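PDB 6NCX: beta-galacturonidase from Eisenbergiella tayi, which binds galacturonic acid and probably cleaves beta-linked galacturonides, perhaps also glucuronides, as a member of glycoside hydrolase family 2. Local coordinates for residues V128-Q133 / D519-S524; H335-S340 / I375-A380. All blocks are in the same frame, centred on the assembly; numbering follows the deposited sequence.

Contact 1 (V128-Q133 / D519-S524); sequences VPNDYQ and DSWFGS. With ADA (alpha-D-galactopyranuronic acid), chain I.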
loop_
_atom_site.group_PDB
_atom_site.type_symbol
_atom_site.label_atom_id
_atom_site.label_comp_id
_atom_site.label_asym_id
_atom_site.label_seq_id
_atom_site.Cartn_x
_atom_site.Cartn_y
_atom_site.Cartn_z
ATOM N N VAL C 128 -21.630 -19.786 13.294
ATOM C CA VAL C 128 -22.122 -20.049 11.938
ATOM C C VAL C 128 -21.298 -19.196 10.974
ATOM O O VAL C 128 -20.590 -18.291 11.441
ATOM C CB VAL C 128 -23.621 -19.724 11.828
ATOM C CG1 VAL C 128 -24.456 -20.607 12.776
ATOM C CG2 VAL C 128 -23.835 -18.246 12.122
ATOM N N PRO C 129 -21.335 -19.431 9.653
ATOM C CA PRO C 129 -20.642 -18.510 8.728
ATOM C C PRO C 129 -21.214 -17.110 8.890
ATOM O O PRO C 129 -22.425 -16.898 8.769
ATOM C CB PRO C 129 -20.934 -19.100 7.340
ATOM C CG PRO C 129 -21.261 -20.568 7.606
ATOM C CD PRO C 129 -21.959 -20.566 8.938
ATOM N N ASN C 130 -20.347 -16.156 9.211
ATOM C CA ASN C 130 -20.838 -14.862 9.666
ATOM C C ASN C 130 -19.788 -13.794 9.400
ATOM O O ASN C 130 -18.669 -14.087 8.967
ATOM C CB ASN C 130 -21.216 -14.902 11.153
ATOM C CG ASN C 130 -22.455 -14.072 11.462
ATOM O OD1 ASN C 130 -22.834 -13.202 10.692
ATOM N ND2 ASN C 130 -23.089 -14.344 12.593
ATOM N N ASP C 131 -20.168 -12.538 9.698
ATOM C CA ASP C 131 -19.375 -11.330 9.469
ATOM C C ASP C 131 -18.338 -11.130 10.578
ATOM O O ASP C 131 -18.037 -10.004 10.995
ATOM C CB ASP C 131 -20.313 -10.131 9.352
ATOM C CG ASP C 131 -19.635 -8.915 8.789
ATOM O OD1 ASP C 131 -20.037 -7.799 9.156
ATOM O OD2 ASP C 131 -18.694 -9.066 7.984
ATOM N N TYR C 132 -17.805 -12.245 11.056
ATOM C CA TYR C 132 -16.701 -12.338 11.992
ATOM C C TYR C 132 -16.266 -13.797 11.977
ATOM O O TYR C 132 -17.079 -14.693 11.725
ATOM C CB TYR C 132 -17.090 -11.861 13.414
ATOM C CG TYR C 132 -18.160 -12.692 14.098
ATOM C CD1 TYR C 132 -19.519 -12.470 13.847
ATOM C CD2 TYR C 132 -17.815 -13.726 14.984
ATOM C CE1 TYR C 132 -20.504 -13.255 14.472
ATOM C CE2 TYR C 132 -18.796 -14.514 15.597
ATOM C CZ TYR C 132 -20.132 -14.270 15.338
ATOM O OH TYR C 132 -21.098 -15.039 15.947
ATOM N N GLN C 133 -14.978 -14.024 12.204
ATOM C CA GLN C 133 -14.421 -15.361 12.096
ATOM C C GLN C 133 -14.747 -16.166 13.346
ATOM O O GLN C 133 -14.769 -15.631 14.459
ATOM C CB GLN C 133 -12.907 -15.272 11.893
ATOM C CG GLN C 133 -12.165 -16.602 11.938
ATOM C CD GLN C 133 -12.412 -17.456 10.710
ATOM O OE1 GLN C 133 -13.521 -17.927 10.472
ATOM N NE2 GLN C 133 -11.371 -17.659 9.926
ATOM N N ASP C 519 -15.285 -16.599 4.807
ATOM C CA ASP C 519 -15.085 -16.525 3.356
ATOM C C ASP C 519 -16.387 -16.298 2.604
ATOM O O ASP C 519 -16.384 -15.649 1.551
ATOM C CB ASP C 519 -14.434 -17.804 2.817
ATOM C CG ASP C 519 -13.045 -18.049 3.378
ATOM O OD1 ASP C 519 -12.836 -19.130 3.950
ATOM O OD2 ASP C 519 -12.161 -17.180 3.255
ATOM N N SER C 520 -17.506 -16.835 3.095
ATOM C CA SER C 520 -18.755 -16.673 2.350
ATOM C C SER C 520 -19.197 -15.215 2.254
ATOM O O SER C 520 -20.004 -14.884 1.384
ATOM C CB SER C 520 -19.880 -17.531 2.968
ATOM O OG SER C 520 -20.023 -17.294 4.357
ATOM N N TRP C 521 -18.686 -14.335 3.111
ATOM C CA TRP C 521 -19.062 -12.922 3.101
ATOM C C TRP C 521 -18.221 -12.065 2.158
ATOM O O TRP C 521 -18.373 -10.838 2.169
ATOM C CB TRP C 521 -18.976 -12.358 4.524
ATOM C CG TRP C 521 -20.149 -12.732 5.328
ATOM C CD1 TRP C 521 -20.485 -13.973 5.715
ATOM C CD2 TRP C 521 -21.165 -11.853 5.825
ATOM N NE1 TRP C 521 -21.645 -13.938 6.442
ATOM C CE2 TRP C 521 -22.086 -12.645 6.527
ATOM C CE3 TRP C 521 -21.383 -10.467 5.750
ATOM C CZ2 TRP C 521 -23.227 -12.102 7.156
ATOM C CZ3 TRP C 521 -22.513 -9.926 6.385
ATOM C CH2 TRP C 521 -23.414 -10.741 7.070
ATOM N N PHE C 522 -17.359 -12.682 1.337
ATOM C CA PHE C 522 -16.382 -11.937 0.537
ATOM C C PHE C 522 -17.038 -10.972 -0.455
ATOM O O PHE C 522 -16.393 -10.018 -0.899
ATOM C CB PHE C 522 -15.487 -12.910 -0.243
ATOM C CG PHE C 522 -16.084 -13.307 -1.553
ATOM C CD1 PHE C 522 -17.059 -14.305 -1.604
ATOM C CD2 PHE C 522 -15.752 -12.627 -2.724
ATOM C CE1 PHE C 522 -17.660 -14.638 -2.797
ATOM C CE2 PHE C 522 -16.361 -12.965 -3.915
ATOM C CZ PHE C 522 -17.326 -13.972 -3.939
ATOM N N GLY C 523 -18.280 -11.237 -0.871
ATOM C CA GLY C 523 -18.878 -10.440 -1.934
ATOM C C GLY C 523 -19.090 -8.993 -1.528
ATOM O O GLY C 523 -18.891 -8.076 -2.327
ATOM N N SER C 524 -19.458 -8.770 -0.274
ATOM C CA SER C 524 -19.683 -7.444 0.273
ATOM C C SER C 524 -18.608 -7.032 1.263
ATOM O O SER C 524 -18.827 -6.086 2.020
ATOM C CB SER C 524 -21.033 -7.403 0.978
ATOM O OG SER C 524 -21.040 -8.359 2.027
HETATM C C1 ADA I . -24.562 -5.198 11.525
HETATM C C2 ADA I . -23.861 -6.214 12.456
HETATM C C3 ADA I . -22.379 -6.156 12.480
HETATM C C4 ADA I . -21.749 -5.821 11.173
HETATM C C5 ADA I . -22.446 -4.637 10.491
HETATM C C6 ADA I . -21.876 -4.296 9.112
HETATM O O1 ADA I . -24.741 -3.945 12.143
HETATM O O2 ADA I . -24.391 -6.087 13.744
HETATM O O3 ADA I . -21.862 -7.374 12.968
HETATM O O4 ADA I . -21.815 -6.927 10.304
HETATM O O5 ADA I . -23.850 -4.957 10.280
HETATM O O6B ADA I . -20.646 -4.093 8.931
HETATM O O6A ADA I . -22.680 -4.219 8.149
#
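Asn130 OD1 accepts a hydrogen bond from the backbone N of Asp131 at 2.9 Å, bent to 150° at the hydrogen, and the same oxygen rests 3.7 Å from Trp521 CZ2. The indole of Trp521 is the broad surface of this contact, in which a loop of the N-terminal domain, between strands 109-117 and 142-146, is laid on a loop of the TIM-barrel domain. Over one indole face lies the Asn130-Asp131 backbone, with Asn130 C 3.5 Å above the ring plane, toward the rim. Asp131 CB sits more centrally, 3.7 Å from the centroid of the six-membered ring and only 11° off its normal, which meets the geometry of a CH-pi contact. With CG of Asp131 anti to the backbone N (chi1 -166°), the carboxylate runs out past the CE3-CZ3 edge, its plane nearly parallel to the ring, OD2 3.8 Å from Trp521 CE3. Pro129 CB meets Ser520 OG at 3.6 Å. Outside the two segments, Arg525 makes a salt bridge to OD2 of Asp131, and Asn530 ND2 bonds to OD1. Replacing Trp521 with an alanine would probably leave Asp131 CB and the Asn130-Asp131 peptide without their flat support, so that the carboxylate could shift against Arg525. Asp131 binds galacturonate from outside the barrel, so the chemistry implies a division of labour: the indole backs its aliphatic and peptide parts, while charged and amide groups fix its oxygens beside the sugar.

Contact 2 (H335-S340 / I375-A380); sequences HARGLS and ILNECA. With ADA (alpha-D-galactopyranuronic acid), chain I.
Arg337 and Asn377 run side by side and point the same way, toward the galacturonate. Both have CG anti to the backbone N (chi1 -177° and 174°), which brings Arg337 CG to 3.3 Å from Asn377 ND2 while their flat ends stay turned 56° apart. The guanidinium offers its edge to the sugar: Arg337 NE donates to ADA O3 at 2.7 Å, and NE and NH2 together grip ADA O4. Asn377 ND2 takes the next hydroxyl, ADA O2, at 2.9 Å, while Arg309 and Asn428 hold its OD1 and so fix which end of the amide faces the ligand. Glu378 OE1 stands 4.4 Å from Arg337 NH2, well out of the guanidinium plane, a charge neighbour rather than a salt bridge. Asn377-Glu378 matches the Asn-Glu motif ending the fourth barrel strand in clan GH-A, so Glu378 is probably the acid/base, consistent with its OE1 lying 3.2 Å from ADA C1. Behind these groups Gly338 N donates to Asn377 O at 2.7 Å, and a water joins Ala336 O to Asn377 N. On the side remote from the sugar, Ala336 CB packs on Leu376 CD2 at 3.8 Å, and Cys379 SG touches Leu339 CB and accepts a weak hydrogen bond from Leu339 N. The two loops follow strands 329-333 and 370-374, parallel neighbours in the barrel; Leu376 packs on helices 349-364 and 384-400, and Ser340 caps helix 341-344, on which Ala380 rests.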
loop_
_atom_site.group_PDB
_atom_site.type_symbol
_atom_site.label_atom_id
_atom_site.label_comp_id
_atom_site.label_asym_id
_atom_site.label_seq_id
_atom_site.Cartn_x
_atom_site.Cartn_y
_atom_site.Cartn_z
ATOM N N HIS C 335 -23.599 -14.317 22.794
ATOM C CA HIS C 335 -23.018 -14.584 21.481
ATOM C C HIS C 335 -24.126 -14.826 20.474
ATOM O O HIS C 335 -24.752 -15.892 20.479
ATOM C CB HIS C 335 -22.081 -15.786 21.511
ATOM C CG HIS C 335 -21.533 -16.124 20.161
ATOM N ND1 HIS C 335 -21.170 -17.402 19.795
ATOM C CD2 HIS C 335 -21.298 -15.341 19.081
ATOM C CE1 HIS C 335 -20.737 -17.392 18.547
ATOM N NE2 HIS C 335 -20.801 -16.152 18.091
ATOM N N ALA C 336 -24.348 -13.850 19.597
ATOM C CA ALA C 336 -25.317 -13.949 18.509
ATOM C C ALA C 336 -25.234 -12.686 17.653
ATOM O O ALA C 336 -25.142 -11.573 18.188
ATOM C CB ALA C 336 -26.748 -14.141 19.040
ATOM N N ARG C 337 -25.280 -12.872 16.331
ATOM C CA ARG C 337 -25.240 -11.766 15.367
ATOM C C ARG C 337 -26.076 -12.134 14.153
ATOM O O ARG C 337 -25.721 -13.072 13.429
ATOM C CB ARG C 337 -23.811 -11.448 14.910
ATOM C CG ARG C 337 -23.760 -10.258 13.955
ATOM C CD ARG C 337 -22.682 -10.400 12.908
ATOM N NE ARG C 337 -22.974 -9.526 11.779
ATOM C CZ ARG C 337 -23.887 -9.797 10.841
ATOM N NH1 ARG C 337 -24.583 -10.923 10.894
ATOM N NH2 ARG C 337 -24.110 -8.943 9.853
ATOM N N GLY C 338 -27.156 -11.392 13.917
ATOM C CA GLY C 338 -27.854 -11.488 12.648
ATOM C C GLY C 338 -28.468 -12.843 12.354
ATOM O O GLY C 338 -28.648 -13.190 11.182
ATOM N N LEU C 339 -28.817 -13.616 13.377
ATOM C CA LEU C 339 -29.420 -14.920 13.127
ATOM C C LEU C 339 -30.858 -14.745 12.625
ATOM O O LEU C 339 -31.637 -13.966 13.186
ATOM C CB LEU C 339 -29.356 -15.772 14.401
ATOM C CG LEU C 339 -27.904 -16.078 14.820
ATOM C CD1 LEU C 339 -27.792 -16.774 16.161
ATOM C CD2 LEU C 339 -27.151 -16.888 13.748
ATOM N N SER C 340 -31.202 -15.432 11.538
ATOM C CA SER C 340 -32.563 -15.331 11.019
ATOM C C SER C 340 -33.546 -16.060 11.946
ATOM O O SER C 340 -33.149 -16.754 12.891
ATOM C CB SER C 340 -32.645 -15.910 9.604
ATOM O OG SER C 340 -32.369 -17.305 9.606
ATOM N N ILE C 375 -28.452 -8.676 24.264
ATOM C CA ILE C 375 -28.775 -9.996 23.741
ATOM C C ILE C 375 -29.010 -9.888 22.243
ATOM O O ILE C 375 -29.350 -8.824 21.721
ATOM C CB ILE C 375 -30.021 -10.656 24.414
ATOM C CG1 ILE C 375 -31.296 -9.840 24.175
ATOM C CG2 ILE C 375 -29.801 -10.907 25.883
ATOM C CD1 ILE C 375 -32.579 -10.636 24.483
ATOM N N LEU C 376 -28.800 -11.014 21.556
ATOM C CA LEU C 376 -29.351 -11.279 20.226
ATOM C C LEU C 376 -29.178 -10.093 19.271
ATOM O O LEU C 376 -30.140 -9.581 18.697
ATOM C CB LEU C 376 -30.825 -11.683 20.337
ATOM C CG LEU C 376 -31.058 -12.982 21.119
ATOM C CD1 LEU C 376 -32.546 -13.331 21.247
ATOM C CD2 LEU C 376 -30.274 -14.135 20.492
ATOM N N ASN C 377 -27.921 -9.664 19.105
ATOM C CA ASN C 377 -27.605 -8.612 18.140
ATOM C C ASN C 377 -28.219 -8.865 16.763
ATOM O O ASN C 377 -27.825 -9.798 16.047
ATOM C CB ASN C 377 -26.086 -8.440 17.987
ATOM C CG ASN C 377 -25.733 -7.458 16.876
ATOM O OD1 ASN C 377 -25.737 -6.229 17.068
ATOM N ND2 ASN C 377 -25.455 -7.992 15.699
ATOM N N GLU C 378 -29.193 -8.028 16.392
ATOM C CA GLU C 378 -29.809 -8.041 15.063
ATOM C C GLU C 378 -30.482 -9.374 14.723
ATOM O O GLU C 378 -30.528 -9.766 13.553
ATOM C CB GLU C 378 -28.792 -7.692 13.975
ATOM C CG GLU C 378 -28.318 -6.245 13.962
ATOM C CD GLU C 378 -27.759 -5.832 12.597
ATOM O OE1 GLU C 378 -27.416 -6.723 11.783
ATOM O OE2 GLU C 378 -27.685 -4.617 12.327
ATOM N N CYS C 379 -31.046 -10.077 15.708
ATOM C CA CYS C 379 -31.806 -11.276 15.380
ATOM C C CYS C 379 -33.258 -10.913 15.028
ATOM O O CYS C 379 -33.616 -9.740 14.912
ATOM C CB CYS C 379 -31.679 -12.296 16.504
ATOM S SG CYS C 379 -29.958 -12.823 16.683
ATOM N N ALA C 380 -34.111 -11.928 14.826
ATOM C CA ALA C 380 -35.419 -11.747 14.185
ATOM C C ALA C 380 -36.485 -11.261 15.175
ATOM O O ALA C 380 -37.507 -11.907 15.417
ATOM C CB ALA C 380 -35.852 -13.043 13.510
HETATM C C1 ADA I . -24.562 -5.198 11.525
HETATM C C2 ADA I . -23.861 -6.214 12.456
HETATM C C3 ADA I . -22.379 -6.156 12.480
HETATM C C4 ADA I . -21.749 -5.821 11.173
HETATM C C5 ADA I . -22.446 -4.637 10.491
HETATM C C6 ADA I . -21.876 -4.296 9.112
HETATM O O1 ADA I . -24.741 -3.945 12.143
HETATM O O2 ADA I . -24.391 -6.087 13.744
HETATM O O3 ADA I . -21.862 -7.374 12.968
HETATM O O4 ADA I . -21.815 -6.927 10.304
HETATM O O5 ADA I . -23.850 -4.957 10.280
HETATM O O6B ADA I . -20.646 -4.093 8.931
HETATM O O6A ADA I . -22.680 -4.219 8.149
HETATM O O HOH W 1 -25.848 -10.521 20.805
#

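In the fold
From the N terminus, the chain first builds antiparallel sheets, and segment 128-133 lies in the loop between strands 109-117 and 142-146. It then passes through the immunoglobulin-like sandwich, strands 150-162 to 244-251, before entering the TIM barrel. There contact 2 closes a short loop of 34 residues, linking the ends of two adjacent barrel strands. Segment 519-524, between strands 515-516 and 529-530, finally returns to 128-133, so contact 1 closes a loop of 385 residues with contact 2 nested inside it. The centres lie about 15 Å apart, yet Asn130 ND2 probably bonds to Arg337 O, joining this loop of the N-terminal domain to the barrel beside the sugar that both contacts touch.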